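Local coordinates for protein enoyl-CoA hydratase carB homologue (Streptomyces cattleya, PDB 5O34) that probably acts as a crotonase-superfamily enzyme in thienamycin biosynthesis, a homologue of the carbapenem enzyme CarB with lyase-type chemistry, at residues Thr133-Val142 and Gln249-Val260; Leu155-Arg164 and Phe185-Ala193. All coordinates share one frame; numbering follows the deposited sequence.

Contact 1: residues Thr133-Val142 and Gln249-Val260; sequences TTVAAISKPV and QSTRPRVNAPFV
A buried arginine, Arg252, fills the C-terminal end of helix 120-137 and ties it to the start of helix 252-273, the long C-terminal helix of this crotonase-like chain. The two short helical segments run nearly antiparallel (151°), their axes 9.4 Å apart at closest approach. The last carbonyls of a helix lack backbone donors; here the guanidinium serves Val135 O and Asn256 serves Ala136 O. NH1 and NH2 of Arg252 both grip Val135 O end-on, each at 2.8 Å and almost in the guanidinium plane, reaching the oxygen from opposite faces of its carbonyl plane. Arg252 NH1 also bonds Ile138 O at 2.8 Å, where the chain leaves helical geometry. The side chain gets there because CG lies anti to the backbone N (chi1 -151°) and the chain then bends at chi2. One turn on, Asn256 ND2 gives Ala136 O a straighter bond (3.0 Å, 163°) in the carbonyl plane, and the same ND2 sits over the centre of one guanidinium face, while Lys140 O lies over the opposite face toward the rim. Apolar residues take over farther along: the small CB of Ala136 meets both Val260 CG2, at 3.8 Å, and the edge of the Phe259 ring. At the other end, the Gln249 side chain lies against Ser139 and the aliphatic part of Lys140, whose NZ bonds Val90 O and Leu84 O. Asp162, just ahead of strand 163-167, lies beside Asn256, helix 71-86 packs on Thr134 and Ile138, and Arg196 of a second subunit bonds Asn256 OD1 and makes a cation-pi contact with Phe259.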
ATOM      1  N   THR A 133      16.152  -0.721  11.823  1.00 46.89           N
ATOM      2  CA  THR A 133      16.826   0.102  10.816  1.00 46.77           C
ATOM      3  C   THR A 133      17.980  -0.627  10.149  1.00 52.99           C
ATOM      4  O   THR A 133      18.124  -0.480   8.934  1.00 53.44           O
ATOM      5  CB  THR A 133      17.251   1.491  11.338  1.00 49.76           C
ATOM      6  OG1 THR A 133      18.019   1.367  12.538  1.00 50.97           O
ATOM      7  CG2 THR A 133      16.060   2.430  11.556  1.00 43.20           C
ATOM      8  N   THR A 134      18.777  -1.434  10.899  1.00 50.75           N
ATOM      9  CA  THR A 134      19.926  -2.144  10.310  1.00 50.67           C
ATOM     10  C   THR A 134      19.439  -3.290   9.383  1.00 53.74           C
ATOM     11  O   THR A 134      19.862  -3.332   8.225  1.00 54.12           O
ATOM     12  CB  THR A 134      20.985  -2.561  11.373  1.00 64.28           C
ATOM     13  OG1 THR A 134      22.183  -2.969  10.714  1.00 68.23           O
ATOM     14  CG2 THR A 134      20.531  -3.698  12.265  1.00 66.93           C
ATOM     15  N   VAL A 135      18.510  -4.154   9.856  1.00 49.48           N
ATOM     16  CA  VAL A 135      17.946  -5.264   9.068  1.00 49.16           C
ATOM     17  C   VAL A 135      17.422  -4.752   7.705  1.00 53.60           C
ATOM     18  O   VAL A 135      17.657  -5.394   6.683  1.00 53.62           O
ATOM     19  CB  VAL A 135      16.864  -6.056   9.858  1.00 52.73           C
ATOM     20  CG1 VAL A 135      16.177  -7.109   8.982  1.00 52.36           C
ATOM     21  CG2 VAL A 135      17.466  -6.717  11.095  1.00 52.29           C
ATOM     22  N   ALA A 136      16.767  -3.574   7.702  1.00 49.21           N
ATOM     23  CA  ALA A 136      16.213  -2.927   6.512  1.00 48.57           C
ATOM     24  C   ALA A 136      17.230  -2.087   5.720  1.00 52.48           C
ATOM     25  O   ALA A 136      17.044  -1.907   4.512  1.00 50.71           O
ATOM     26  CB  ALA A 136      15.020  -2.068   6.902  1.00 49.16           C
ATOM     27  N   ALA A 137      18.298  -1.574   6.376  1.00 50.09           N
ATOM     28  CA  ALA A 137      19.286  -0.725   5.680  1.00 50.20           C
ATOM     29  C   ALA A 137      20.515  -1.457   5.100  1.00 54.65           C
ATOM     30  O   ALA A 137      21.185  -0.868   4.250  1.00 54.92           O
ATOM     31  CB  ALA A 137      19.737   0.428   6.563  1.00 50.66           C
ATOM     32  N   ILE A 138      20.810  -2.711   5.515  1.00 51.29           N
ATOM     33  CA  ILE A 138      21.970  -3.454   4.973  1.00 51.91           C
ATOM     34  C   ILE A 138      21.794  -3.725   3.465  1.00 57.82           C
ATOM     35  O   ILE A 138      20.661  -3.759   2.980  1.00 58.56           O
ATOM     36  CB  ILE A 138      22.375  -4.739   5.771  1.00 55.25           C
ATOM     37  CG1 ILE A 138      21.273  -5.835   5.771  1.00 56.18           C
ATOM     38  CG2 ILE A 138      22.832  -4.403   7.203  1.00 55.40           C
ATOM     39  CD1 ILE A 138      21.860  -7.278   5.712  1.00 63.83           C
ATOM     40  N   SER A 139      22.906  -3.854   2.723  1.00 54.16           N
ATOM     41  CA  SER A 139      22.869  -4.063   1.275  1.00 54.03           C
ATOM     42  C   SER A 139      22.499  -5.505   0.846  1.00 56.84           C
ATOM     43  O   SER A 139      22.158  -5.720  -0.318  1.00 55.51           O
ATOM     44  CB  SER A 139      24.183  -3.619   0.637  1.00 58.20           C
ATOM     45  OG  SER A 139      25.197  -4.600   0.793  1.00 68.38           O
ATOM     46  N   LYS A 140      22.565  -6.471   1.781  1.00 53.16           N
ATOM     47  CA  LYS A 140      22.272  -7.884   1.520  1.00 53.12           C
ATOM     48  C   LYS A 140      20.787  -8.228   1.732  1.00 55.83           C
ATOM     49  O   LYS A 140      20.231  -7.851   2.771  1.00 55.17           O
ATOM     50  CB  LYS A 140      23.128  -8.806   2.436  1.00 55.72           C
ATOM     51  CG  LYS A 140      24.591  -8.390   2.655  1.00 62.40           C
ATOM     52  CD  LYS A 140      25.455  -8.626   1.420  1.00 67.08           C
ATOM     53  CE  LYS A 140      26.803  -7.971   1.545  1.00 66.24           C
ATOM     54  NZ  LYS A 140      27.802  -8.915   2.083  1.00 72.54           N
ATOM     55  N   PRO A 141      20.153  -9.024   0.831  1.00 51.87           N
ATOM     56  CA  PRO A 141      18.762  -9.437   1.071  1.00 51.24           C
ATOM     57  C   PRO A 141      18.685 -10.395   2.249  1.00 54.66           C
ATOM     58  O   PRO A 141      19.609 -11.173   2.486  1.00 54.18           O
ATOM     59  CB  PRO A 141      18.358 -10.147  -0.228  1.00 53.02           C
ATOM     60  CG  PRO A 141      19.370  -9.761  -1.213  1.00 57.86           C
ATOM     61  CD  PRO A 141      20.642  -9.571  -0.447  1.00 53.74           C
ATOM     62  N   VAL A 142      17.588 -10.312   3.000  1.00 51.02           N
ATOM     63  CA  VAL A 142      17.354 -11.130   4.185  1.00 50.68           C
ATOM     64  C   VAL A 142      16.050 -11.901   3.997  1.00 54.03           C
ATOM     65  O   VAL A 142      15.023 -11.303   3.682  1.00 53.70           O
ATOM     66  CB  VAL A 142      17.341 -10.275   5.488  1.00 54.46           C
ATOM     67  CG1 VAL A 142      17.307 -11.158   6.730  1.00 54.09           C
ATOM     68  CG2 VAL A 142      18.534  -9.320   5.540  1.00 54.26           C
ATOM     69  N   GLN A 249      22.788  -5.604  -4.487  1.00 58.50           N
ATOM     70  CA  GLN A 249      23.297  -4.747  -3.417  1.00 57.83           C
ATOM     71  C   GLN A 249      23.232  -3.244  -3.718  1.00 61.68           C
ATOM     72  O   GLN A 249      23.297  -2.457  -2.777  1.00 61.82           O
ATOM     73  CB  GLN A 249      24.707  -5.183  -3.003  1.00 58.66           C
ATOM     74  CG  GLN A 249      24.703  -6.579  -2.347  1.00 60.42           C
ATOM     75  CD  GLN A 249      26.053  -7.232  -2.143  1.00 69.10           C
ATOM     76  OE1 GLN A 249      26.158  -8.458  -2.060  1.00 64.74           O
ATOM     77  NE2 GLN A 249      27.105  -6.444  -1.993  1.00 57.05           N
ATOM     78  N   SER A 250      23.061  -2.842  -4.991  1.00 58.55           N
ATOM     79  CA  SER A 250      22.891  -1.431  -5.361  1.00 58.28           C
ATOM     80  C   SER A 250      21.387  -1.090  -5.391  1.00 61.35           C
ATOM     81  O   SER A 250      21.032   0.071  -5.601  1.00 61.74           O
ATOM     82  CB  SER A 250      23.496  -1.144  -6.734  1.00 63.15           C
ATOM     83  OG  SER A 250      24.888  -1.407  -6.781  1.00 76.66           O
ATOM     84  N   THR A 251      20.512  -2.105  -5.209  1.00 56.26           N
ATOM     85  CA  THR A 251      19.049  -1.974  -5.252  1.00 55.13           C
ATOM     86  C   THR A 251      18.416  -2.040  -3.855  1.00 57.89           C
ATOM     87  O   THR A 251      17.690  -1.122  -3.478  1.00 57.49           O
ATOM     88  CB  THR A 251      18.441  -3.009  -6.236  1.00 57.26           C
ATOM     89  OG1 THR A 251      19.008  -2.826  -7.535  1.00 55.58           O
ATOM     90  CG2 THR A 251      16.928  -2.901  -6.342  1.00 55.84           C
ATOM     91  N   ARG A 252      18.681  -3.133  -3.111  1.00 54.19           N
ATOM     92  CA  ARG A 252      18.150  -3.419  -1.776  1.00 54.21           C
ATOM     93  C   ARG A 252      18.184  -2.204  -0.813  1.00 59.66           C
ATOM     94  O   ARG A 252      17.127  -1.869  -0.264  1.00 58.88           O
ATOM     95  CB  ARG A 252      18.855  -4.650  -1.168  1.00 53.27           C
ATOM     96  CG  ARG A 252      18.010  -5.450  -0.183  1.00 56.53           C
ATOM     97  CD  ARG A 252      18.349  -5.109   1.246  1.00 52.59           C
ATOM     98  NE  ARG A 252      17.493  -5.827   2.184  1.00 48.37           N
ATOM     99  CZ  ARG A 252      17.478  -5.629   3.497  1.00 58.39           C
ATOM    100  NH1 ARG A 252      18.285  -4.731   4.050  1.00 54.71           N
ATOM    101  NH2 ARG A 252      16.659  -6.327   4.268  1.00 37.77           N
ATOM    102  N   PRO A 253      19.331  -1.489  -0.626  1.00 57.25           N
ATOM    103  CA  PRO A 253      19.321  -0.346   0.306  1.00 57.08           C
ATOM    104  C   PRO A 253      18.627   0.921  -0.207  1.00 60.58           C
ATOM    105  O   PRO A 253      18.117   1.683   0.613  1.00 61.56           O
ATOM    106  CB  PRO A 253      20.804  -0.113   0.599  1.00 58.69           C
ATOM    107  CG  PRO A 253      21.495  -0.576  -0.613  1.00 63.18           C
ATOM    108  CD  PRO A 253      20.690  -1.715  -1.167  1.00 58.61           C
ATOM    109  N   ARG A 254      18.584   1.144  -1.537  1.00 55.64           N
ATOM    110  CA  ARG A 254      17.928   2.331  -2.115  1.00 55.25           C
ATOM    111  C   ARG A 254      16.395   2.190  -2.086  1.00 57.65           C
ATOM    112  O   ARG A 254      15.691   3.112  -1.662  1.00 58.75           O
ATOM    113  CB  ARG A 254      18.446   2.637  -3.532  1.00 55.15           C
ATOM    114  CG  ARG A 254      19.952   2.462  -3.657  1.00 65.73           C
ATOM    115  CD  ARG A 254      20.631   3.468  -4.572  1.00 83.52           C
ATOM    116  NE  ARG A 254      21.851   2.909  -5.169  1.00 96.61           N
ATOM    117  CZ  ARG A 254      23.014   2.764  -4.535  1.00114.18           C
ATOM    118  NH1 ARG A 254      23.139   3.138  -3.266  1.00102.94           N
ATOM    119  NH2 ARG A 254      24.056   2.235  -5.161  1.00103.88           N
ATOM    120  N   VAL A 255      15.895   1.014  -2.491  1.00 51.04           N
ATOM    121  CA  VAL A 255      14.479   0.648  -2.502  1.00 49.80           C
ATOM    122  C   VAL A 255      13.875   0.666  -1.060  1.00 53.07           C
ATOM    123  O   VAL A 255      12.711   1.030  -0.881  1.00 53.83           O
ATOM    124  CB  VAL A 255      14.327  -0.716  -3.237  1.00 53.61           C
ATOM    125  CG1 VAL A 255      13.087  -1.476  -2.804  1.00 53.41           C
ATOM    126  CG2 VAL A 255      14.350  -0.536  -4.755  1.00 53.53           C
ATOM    127  N   ASN A 256      14.684   0.322  -0.043  1.00 48.62           N
ATOM    128  CA  ASN A 256      14.286   0.325   1.369  1.00 47.80           C
ATOM    129  C   ASN A 256      14.453   1.673   2.092  1.00 50.37           C
ATOM    130  O   ASN A 256      13.930   1.804   3.193  1.00 50.34           O
ATOM    131  CB  ASN A 256      15.027  -0.776   2.141  1.00 46.39           C
ATOM    132  CG  ASN A 256      14.498  -2.173   1.937  1.00 65.19           C
ATOM    133  OD1 ASN A 256      13.672  -2.443   1.055  1.00 58.67           O
ATOM    134  ND2 ASN A 256      14.980  -3.103   2.750  1.00 55.98           N
ATOM    135  N   ALA A 257      15.160   2.665   1.496  1.00 46.71           N
ATOM    136  CA  ALA A 257      15.392   3.990   2.113  1.00 46.53           C
ATOM    137  C   ALA A 257      14.109   4.672   2.677  1.00 51.31           C
ATOM    138  O   ALA A 257      14.133   5.040   3.855  1.00 52.02           O
ATOM    139  CB  ALA A 257      16.131   4.916   1.156  1.00 47.11           C
ATOM    140  N   PRO A 258      12.970   4.789   1.938  1.00 48.29           N
ATOM    141  CA  PRO A 258      11.756   5.370   2.559  1.00 47.88           C
ATOM    142  C   PRO A 258      11.277   4.601   3.807  1.00 52.80           C
ATOM    143  O   PRO A 258      10.873   5.230   4.797  1.00 52.62           O
ATOM    144  CB  PRO A 258      10.720   5.315   1.429  1.00 49.24           C
ATOM    145  CG  PRO A 258      11.527   5.234   0.165  1.00 53.33           C
ATOM    146  CD  PRO A 258      12.714   4.413   0.524  1.00 49.22           C
ATOM    147  N   PHE A 259      11.372   3.243   3.782  1.00 48.37           N
ATOM    148  CA  PHE A 259      10.997   2.357   4.892  1.00 48.05           C
ATOM    149  C   PHE A 259      11.906   2.583   6.110  1.00 49.71           C
ATOM    150  O   PHE A 259      11.419   2.664   7.246  1.00 48.87           O
ATOM    151  CB  PHE A 259      10.999   0.883   4.432  1.00 50.76           C
ATOM    152  CG  PHE A 259      10.581  -0.119   5.481  1.00 53.65           C
ATOM    153  CD1 PHE A 259       9.237  -0.348   5.754  1.00 58.07           C
ATOM    154  CD2 PHE A 259      11.531  -0.853   6.183  1.00 56.98           C
ATOM    155  CE1 PHE A 259       8.851  -1.270   6.731  1.00 59.99           C
ATOM    156  CE2 PHE A 259      11.144  -1.781   7.158  1.00 61.04           C
ATOM    157  CZ  PHE A 259       9.807  -1.981   7.429  1.00 59.64           C
ATOM    158  N   VAL A 260      13.220   2.736   5.863  1.00 45.72           N
ATOM    159  CA  VAL A 260      14.216   3.018   6.908  1.00 45.80           C
ATOM    160  C   VAL A 260      13.929   4.406   7.539  1.00 50.26           C
ATOM    161  O   VAL A 260      13.959   4.534   8.768  1.00 50.29           O
ATOM    162  CB  VAL A 260      15.673   2.903   6.365  1.00 49.22           C
ATOM    163  CG1 VAL A 260      16.700   3.362   7.400  1.00 48.24           C
ATOM    164  CG2 VAL A 260      15.981   1.479   5.892  1.00 48.96           C
TER

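Contact 2: residues Leu155-Arg164 and Phe185-Ala193; sequences LQISLCCDYR and FGGFMLEAA
Helix 184-194 packs here across the end of helix 152-158 and the turn that leads into strand 163-167, with Leu159 and Met189 meeting at the middle of a buried, largely apolar contact. Leu159 spreads its two methyls over different partners. Leu159 CD1 touches Met189 CB and Leu190 CD2, each at 3.8 Å, while CD2 reaches Ala193 CB, so one branched residue spans a full turn of the opposing helix. Met189 answers with a long, flexible chain: bent at chi3 (-84°), it turns CE back onto CB and CG of Gln156, and the two side chains cross at about a right angle. Met189 SD lies 3.3 Å from Gln156 O and 3.9 Å from Cys160 SG; the two polarisable sulfurs suit a buried setting. Gln156 also runs out over the start of the helix, beside Phe185 CB and Gly186, which, without a side chain, leaves room for the glutamine end.

In the crotonase-like fold this part of the chain carries a parallel strand of the main sheet, and a type I turn from Ser158 to Cys161 brings the chain out of helix 152-158 toward it. Ser158 OG bonds Leu155 O at 2.7 Å, sharing that oxygen with Leu159 N. From strand 163-167, Arg164 returns over the same region. A bend at chi3 (-68°) helps lay the Arg164 guanidinium against Leu159, whose CD2 sits over the centre of one face, and Arg164 NH2 comes to 3.5 Å from Ala193 CB. NH1 makes a weak bond to Ser158 O, whereas NE bonds Leu219 O, giving the buried charge polar neighbours. The Phe185 ring continues past the contact to an edge-to-face stack with Tyr132 of helix 120-137, and Ala193 O bonds Thr197 OG1 of a second subunit.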
ATOM      1  N   LEU A 155       7.294 -10.783  14.934  1.00 44.57           N
ATOM      2  CA  LEU A 155       6.674 -10.432  13.653  1.00 44.40           C
ATOM      3  C   LEU A 155       7.316  -9.154  13.068  1.00 47.36           C
ATOM      4  O   LEU A 155       7.601  -9.117  11.870  1.00 47.08           O
ATOM      5  CB  LEU A 155       5.141 -10.270  13.813  1.00 44.17           C
ATOM      6  CG  LEU A 155       4.302  -9.896  12.571  1.00 47.88           C
ATOM      7  CD1 LEU A 155       4.626 -10.774  11.358  1.00 47.56           C
ATOM      8  CD2 LEU A 155       2.825  -9.949  12.899  1.00 48.75           C
ATOM      9  N   GLN A 156       7.592  -8.146  13.920  1.00 43.34           N
ATOM     10  CA  GLN A 156       8.223  -6.879  13.511  1.00 43.06           C
ATOM     11  C   GLN A 156       9.600  -7.064  12.851  1.00 47.84           C
ATOM     12  O   GLN A 156       9.883  -6.413  11.843  1.00 47.91           O
ATOM     13  CB  GLN A 156       8.282  -5.893  14.683  1.00 44.11           C
ATOM     14  CG  GLN A 156       6.931  -5.218  14.957  1.00 45.42           C
ATOM     15  CD  GLN A 156       6.770  -4.614  16.328  1.00 59.30           C
ATOM     16  OE1 GLN A 156       5.677  -4.645  16.907  1.00 56.47           O
ATOM     17  NE2 GLN A 156       7.829  -4.015  16.867  1.00 47.97           N
ATOM     18  N   ILE A 157      10.424  -7.996  13.368  1.00 45.83           N
ATOM     19  CA  ILE A 157      11.741  -8.327  12.789  1.00 46.11           C
ATOM     20  C   ILE A 157      11.545  -8.899  11.382  1.00 48.03           C
ATOM     21  O   ILE A 157      12.224  -8.464  10.448  1.00 48.28           O
ATOM     22  CB  ILE A 157      12.561  -9.282  13.717  1.00 50.25           C
ATOM     23  CG1 ILE A 157      12.907  -8.576  15.056  1.00 51.60           C
ATOM     24  CG2 ILE A 157      13.851  -9.790  13.021  1.00 50.80           C
ATOM     25  CD1 ILE A 157      13.242  -9.509  16.250  1.00 59.45           C
ATOM     26  N   SER A 158      10.586  -9.835  11.225  1.00 44.03           N
ATOM     27  CA  SER A 158      10.280 -10.464   9.932  1.00 43.58           C
ATOM     28  C   SER A 158       9.821  -9.423   8.901  1.00 47.13           C
ATOM     29  O   SER A 158      10.237  -9.489   7.738  1.00 46.41           O
ATOM     30  CB  SER A 158       9.266 -11.595  10.096  1.00 45.41           C
ATOM     31  OG  SER A 158       7.915 -11.158  10.063  1.00 50.27           O
ATOM     32  N   LEU A 159       9.042  -8.412   9.353  1.00 43.83           N
ATOM     33  CA  LEU A 159       8.559  -7.314   8.493  1.00 43.49           C
ATOM     34  C   LEU A 159       9.681  -6.350   7.996  1.00 48.67           C
ATOM     35  O   LEU A 159       9.408  -5.472   7.175  1.00 48.18           O
ATOM     36  CB  LEU A 159       7.414  -6.537   9.163  1.00 42.94           C
ATOM     37  CG  LEU A 159       6.138  -7.328   9.495  1.00 46.69           C
ATOM     38  CD1 LEU A 159       5.240  -6.544  10.413  1.00 46.26           C
ATOM     39  CD2 LEU A 159       5.381  -7.770   8.242  1.00 48.45           C
ATOM     40  N   CYS A 160      10.937  -6.559   8.433  1.00 46.34           N
ATOM     41  CA  CYS A 160      12.097  -5.775   7.985  1.00 46.85           C
ATOM     42  C   CYS A 160      12.857  -6.520   6.879  1.00 51.79           C
ATOM     43  O   CYS A 160      13.666  -5.909   6.159  1.00 50.97           O
ATOM     44  CB  CYS A 160      13.020  -5.445   9.154  1.00 47.34           C
ATOM     45  SG  CYS A 160      12.261  -4.444  10.446  1.00 51.24           S
ATOM     46  N   CYS A 161      12.587  -7.843   6.753  1.00 49.03           N
ATOM     47  CA  CYS A 161      13.191  -8.747   5.765  1.00 49.64           C
ATOM     48  C   CYS A 161      12.512  -8.617   4.394  1.00 52.02           C
ATOM     49  O   CYS A 161      11.336  -8.259   4.313  1.00 51.69           O
ATOM     50  CB  CYS A 161      13.177 -10.193   6.264  1.00 50.67           C
ATOM     51  SG  CYS A 161      13.928 -10.424   7.900  1.00 54.96           S
ATOM     52  N   ASP A 162      13.258  -8.922   3.323  1.00 47.95           N
ATOM     53  CA  ASP A 162      12.800  -8.837   1.936  1.00 47.44           C
ATOM     54  C   ASP A 162      11.890  -9.972   1.491  1.00 50.69           C
ATOM     55  O   ASP A 162      11.253  -9.837   0.449  1.00 50.84           O
ATOM     56  CB  ASP A 162      14.001  -8.773   0.988  1.00 49.84           C
ATOM     57  CG  ASP A 162      15.011  -7.739   1.401  1.00 63.43           C
ATOM     58  OD1 ASP A 162      14.856  -6.565   0.993  1.00 65.08           O
ATOM     59  OD2 ASP A 162      15.900  -8.077   2.209  1.00 66.44           O
ATOM     60  N   TYR A 163      11.866 -11.105   2.220  1.00 45.76           N
ATOM     61  CA  TYR A 163      11.065 -12.267   1.840  1.00 44.78           C
ATOM     62  C   TYR A 163      10.730 -13.079   3.070  1.00 49.72           C
ATOM     63  O   TYR A 163      11.622 -13.541   3.773  1.00 49.01           O
ATOM     64  CB  TYR A 163      11.818 -13.130   0.803  1.00 44.98           C
ATOM     65  CG  TYR A 163      10.946 -13.952  -0.132  1.00 44.96           C
ATOM     66  CD1 TYR A 163      10.750 -13.566  -1.457  1.00 46.05           C
ATOM     67  CD2 TYR A 163      10.393 -15.164   0.281  1.00 45.05           C
ATOM     68  CE1 TYR A 163       9.995 -14.347  -2.338  1.00 44.91           C
ATOM     69  CE2 TYR A 163       9.631 -15.947  -0.587  1.00 45.47           C
ATOM     70  CZ  TYR A 163       9.440 -15.538  -1.897  1.00 50.87           C
ATOM     71  OH  TYR A 163       8.697 -16.320  -2.748  1.00 51.61           O
ATOM     72  N   ARG A 164       9.436 -13.223   3.347  1.00 47.68           N
ATOM     73  CA  ARG A 164       8.964 -14.007   4.476  1.00 47.88           C
ATOM     74  C   ARG A 164       8.368 -15.305   3.956  1.00 53.83           C
ATOM     75  O   ARG A 164       7.398 -15.302   3.194  1.00 53.82           O
ATOM     76  CB  ARG A 164       7.971 -13.208   5.330  1.00 47.01           C
ATOM     77  CG  ARG A 164       8.613 -11.990   5.988  1.00 55.52           C
ATOM     78  CD  ARG A 164       7.600 -11.083   6.658  1.00 55.16           C
ATOM     79  NE  ARG A 164       6.723 -10.400   5.706  1.00 52.01           N
ATOM     80  CZ  ARG A 164       7.031  -9.290   5.046  1.00 63.33           C
ATOM     81  NH1 ARG A 164       8.225  -8.726   5.199  1.00 55.44           N
ATOM     82  NH2 ARG A 164       6.153  -8.738   4.221  1.00 49.63           N
ATOM     83  N   PHE A 185       5.393   0.853  16.051  1.00 47.58           N
ATOM     84  CA  PHE A 185       6.200   0.100  15.103  1.00 46.97           C
ATOM     85  C   PHE A 185       5.355  -0.899  14.328  1.00 49.96           C
ATOM     86  O   PHE A 185       5.440  -0.941  13.101  1.00 49.73           O
ATOM     87  CB  PHE A 185       7.357  -0.591  15.824  1.00 48.63           C
ATOM     88  CG  PHE A 185       8.545   0.304  16.065  1.00 50.10           C
ATOM     89  CD1 PHE A 185       8.897   0.687  17.356  1.00 52.64           C
ATOM     90  CD2 PHE A 185       9.307   0.778  15.001  1.00 51.51           C
ATOM     91  CE1 PHE A 185      10.004   1.515  17.580  1.00 53.33           C
ATOM     92  CE2 PHE A 185      10.413   1.601  15.226  1.00 54.01           C
ATOM     93  CZ  PHE A 185      10.749   1.975  16.513  1.00 51.90           C
ATOM     94  N   GLY A 186       4.514  -1.644  15.040  1.00 46.23           N
ATOM     95  CA  GLY A 186       3.621  -2.629  14.448  1.00 46.48           C
ATOM     96  C   GLY A 186       2.684  -2.019  13.432  1.00 51.53           C
ATOM     97  O   GLY A 186       2.538  -2.553  12.333  1.00 52.56           O
ATOM     98  N   GLY A 187       2.107  -0.873  13.787  1.00 48.03           N
ATOM     99  CA  GLY A 187       1.218  -0.103  12.930  1.00 47.87           C
ATOM    100  C   GLY A 187       1.920   0.346  11.667  1.00 52.23           C
ATOM    101  O   GLY A 187       1.413   0.114  10.567  1.00 52.46           O
ATOM    102  N   PHE A 188       3.125   0.937  11.807  1.00 48.45           N
ATOM    103  CA  PHE A 188       3.920   1.369  10.652  1.00 47.60           C
ATOM    104  C   PHE A 188       4.340   0.204   9.734  1.00 53.48           C
ATOM    105  O   PHE A 188       4.146   0.277   8.515  1.00 54.07           O
ATOM    106  CB  PHE A 188       5.150   2.183  11.089  1.00 48.82           C
ATOM    107  CG  PHE A 188       6.007   2.583   9.914  1.00 50.00           C
ATOM    108  CD1 PHE A 188       5.659   3.669   9.118  1.00 52.32           C
ATOM    109  CD2 PHE A 188       7.124   1.835   9.559  1.00 51.19           C
ATOM    110  CE1 PHE A 188       6.409   3.999   7.993  1.00 52.45           C
ATOM    111  CE2 PHE A 188       7.875   2.170   8.435  1.00 53.50           C
ATOM    112  CZ  PHE A 188       7.501   3.239   7.651  1.00 51.41           C
ATOM    113  N   MET A 189       4.929  -0.849  10.318  1.00 50.86           N
ATOM    114  CA  MET A 189       5.458  -2.003   9.592  1.00 51.30           C
ATOM    115  C   MET A 189       4.392  -2.839   8.879  1.00 54.05           C
ATOM    116  O   MET A 189       4.649  -3.314   7.768  1.00 53.65           O
ATOM    117  CB  MET A 189       6.328  -2.877  10.510  1.00 54.25           C
ATOM    118  CG  MET A 189       7.781  -2.419  10.566  1.00 58.98           C
ATOM    119  SD  MET A 189       8.830  -3.239  11.808  1.00 63.83           S
ATOM    120  CE  MET A 189       8.457  -2.306  13.131  1.00 60.53           C
ATOM    121  N   LEU A 190       3.205  -3.016   9.497  1.00 49.44           N
ATOM    122  CA  LEU A 190       2.120  -3.795   8.889  1.00 48.53           C
ATOM    123  C   LEU A 190       1.492  -3.055   7.705  1.00 52.11           C
ATOM    124  O   LEU A 190       1.010  -3.683   6.753  1.00 50.37           O
ATOM    125  CB  LEU A 190       1.037  -4.125   9.917  1.00 48.12           C
ATOM    126  CG  LEU A 190       1.291  -5.220  10.944  1.00 51.28           C
ATOM    127  CD1 LEU A 190       0.119  -5.295  11.890  1.00 50.59           C
ATOM    128  CD2 LEU A 190       1.471  -6.575  10.280  1.00 52.41           C
ATOM    129  N   GLU A 191       1.490  -1.716   7.780  1.00 50.48           N
ATOM    130  CA  GLU A 191       0.969  -0.848   6.730  1.00 50.82           C
ATOM    131  C   GLU A 191       1.855  -0.997   5.495  1.00 53.12           C
ATOM    132  O   GLU A 191       1.338  -1.257   4.409  1.00 53.10           O
ATOM    133  CB  GLU A 191       0.920   0.604   7.212  1.00 52.48           C
ATOM    134  CG  GLU A 191       0.321   1.561   6.195  1.00 65.46           C
ATOM    135  CD  GLU A 191      -0.424   2.749   6.771  1.00 94.56           C
ATOM    136  OE1 GLU A 191      -1.303   3.281   6.058  1.00102.13           O
ATOM    137  OE2 GLU A 191      -0.140   3.150   7.925  1.00 91.37           O
ATOM    138  N   ALA A 192       3.182  -0.916   5.684  1.00 48.57           N
ATOM    139  CA  ALA A 192       4.187  -1.045   4.627  1.00 47.77           C
ATOM    140  C   ALA A 192       4.160  -2.389   3.902  1.00 53.80           C
ATOM    141  O   ALA A 192       4.251  -2.409   2.675  1.00 55.53           O
ATOM    142  CB  ALA A 192       5.569  -0.760   5.187  1.00 48.04           C
ATOM    143  N   ALA A 193       3.948  -3.492   4.633  1.00 50.45           N
ATOM    144  CA  ALA A 193       3.938  -4.846   4.069  1.00 50.10           C
ATOM    145  C   ALA A 193       2.598  -5.335   3.523  1.00 54.20           C
ATOM    146  O   ALA A 193       2.558  -5.949   2.448  1.00 54.96           O
ATOM    147  CB  ALA A 193       4.458  -5.834   5.098  1.00 50.79           C
TER

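How the contacts relate
Both contacts are buried, but contact 2 lies nearer the middle of the chain, about 6 Å from its centre against 12 Å for contact 1, and is nested in the loop that contact 1 closes. Their chemistry follows the elements they join: contact 1 closes a helix end with bonds to carbonyls, contact 2 packs a helix on a helix end and turn through leucine, methionine and alanine. They meet at Asp162, whose OD2 forms a salt bridge with Arg252 NE (2.8 Å) and probably a hydrogen bond with Val142 N (2.9 Å), joining neighbouring parallel strands to the C-terminal helix. Phe259 of contact 1 also packs on Met189, and both contacts reach the second subunit.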